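Local structure of cpftsy (Physcomitrella patens, 4AK9) at the interface of chains A and B. The protein is the chloroplast signal recognition particle receptor, a SIMIBI GTPase that probably binds and hydrolyses GTP while receiving the particle and its cargo proteins at the thylakoid membrane. Numbering follows the deposited sequence. Chains: chain A/B, Cpftsy.

The interface of chains A and B. Residues chain A 46, 50, 74; chain B 210-211.
A:Glu46 and A:Asp50 meet B:Arg210 and B:Leu211 in a mainly polar, salt-bridged patch of a two-fold homodimer interface; the patch, with its symmetry twin, helps hold the two copies together in the deposited assembly, though the structure alone does not show that this dimer is physiological. The clearest cross-chain hydrogen bond runs from B:Leu211 N to A:Asp50 OD2 at 2.9 Å and is fairly straight, 162° at the hydrogen, with the amide above the carboxylate plane. B:Leu211 CB lies against the same carboxylate, 3.6 Å from A:Asp50 CG. A:Asp50 OD2 also forms a salt bridge with B:Arg210 NE at 3.2 Å; the two side chains cross at about a right angle with their flat groups nearly parallel, but the hydrogen bond is weak, because the N-H points well off the oxygen. Kinks at chi2 (-88°) and chi3 (-51°) shorten the B:Arg210 chain, bringing NE beside A:Asp50 OD2 and NH2 to A:Glu46 OE2 at 3.1 Å. In that second salt bridge the NH2 hydrogens are not directed at the oxygen, leaving an electrostatic contact, and A:Glu46 CB lies over the rim of one guanidinium face. A:Arg74 spans the two acids from their flank. Its NH1 donates a hydrogen bond in a salt bridge to A:Glu46 OE1 at 3.2 Å, from above the carboxylate. Its NH2 does likewise to A:Asp50 OD1 at 3.1 Å, nearly along the C-O direction. A:Arg74 NH1 also lies at the guanidinium edge of B:Arg210, 3.1 Å from NH2, a like-charged approach that the two carboxylates probably offset. Replacing A:Asp50 with an alanine would probably leave the B:Leu211 amide without this acceptor and both arginines short of a carboxylate partner. The acids lie one turn apart on helix 45-58 of chain A's N-terminal helical bundle, flanked by A:Arg74 of helix 63-78; this bundle packs on chain B's G3 loop, whose DTSGR motif ends at B:Arg210, between strand 202-205 and helix 215-231.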
loop_
_atom_site.group_PDB
_atom_site.type_symbol
_atom_site.label_atom_id
_atom_site.label_comp_id
_atom_site.label_asym_id
_atom_site.label_seq_id
_atom_site.Cartn_x
_atom_site.Cartn_y
_atom_site.Cartn_z
ATOM N N GLU A 46 19.186 15.713 -4.228
ATOM C CA GLU A 46 18.917 14.290 -4.398
ATOM C C GLU A 46 18.382 13.617 -3.135
ATOM O O GLU A 46 17.467 12.790 -3.220
ATOM C CB GLU A 46 20.134 13.563 -4.964
ATOM C CG GLU A 46 20.481 13.995 -6.389
ATOM C CD GLU A 46 19.433 13.573 -7.423
ATOM O OE1 GLU A 46 18.287 14.090 -7.399
ATOM O OE2 GLU A 46 19.760 12.717 -8.279
ATOM N N ASP A 50 14.522 12.118 -2.666
ATOM C CA ASP A 50 14.291 10.773 -2.124
ATOM C C ASP A 50 13.262 10.826 -1.016
ATOM O O ASP A 50 12.325 10.020 -1.000
ATOM C CB ASP A 50 15.594 10.139 -1.600
ATOM C CG ASP A 50 16.410 9.477 -2.710
ATOM O OD1 ASP A 50 16.027 9.608 -3.899
ATOM O OD2 ASP A 50 17.442 8.824 -2.407
ATOM N N ARG A 74 13.494 15.788 -11.010
ATOM C CA ARG A 74 14.955 15.660 -10.996
ATOM C C ARG A 74 15.572 16.202 -12.294
ATOM O O ARG A 74 16.581 16.922 -12.231
ATOM C CB ARG A 74 15.418 14.198 -10.770
ATOM C CG ARG A 74 14.924 13.547 -9.462
ATOM C CD ARG A 74 15.403 12.072 -9.289
ATOM N NE ARG A 74 14.631 11.388 -8.246
ATOM C CZ ARG A 74 14.962 11.331 -6.950
ATOM N NH1 ARG A 74 16.089 11.895 -6.525
ATOM N NH2 ARG A 74 14.165 10.697 -6.076
ATOM N N ARG B 210 20.586 5.278 -2.158
ATOM C CA ARG B 210 19.530 6.132 -2.679
ATOM C C ARG B 210 18.281 5.297 -2.894
ATOM O O ARG B 210 18.332 4.041 -2.923
ATOM C CB ARG B 210 19.954 6.796 -3.994
ATOM C CG ARG B 210 21.192 7.708 -3.893
ATOM C CD ARG B 210 20.857 9.175 -3.526
ATOM N NE ARG B 210 19.823 9.812 -4.355
ATOM C CZ ARG B 210 19.820 9.892 -5.692
ATOM N NH1 ARG B 210 20.789 9.351 -6.421
ATOM N NH2 ARG B 210 18.819 10.513 -6.313
ATOM N N LEU B 211 17.163 5.986 -3.060
ATOM C CA LEU B 211 15.897 5.316 -3.280
ATOM C C LEU B 211 15.966 4.509 -4.561
ATOM O O LEU B 211 15.476 3.379 -4.626
ATOM C CB LEU B 211 14.797 6.363 -3.356
ATOM C CG LEU B 211 13.394 5.815 -3.554
ATOM C CD1 LEU B 211 13.070 4.812 -2.447
ATOM C CD2 LEU B 211 12.453 6.981 -3.494
#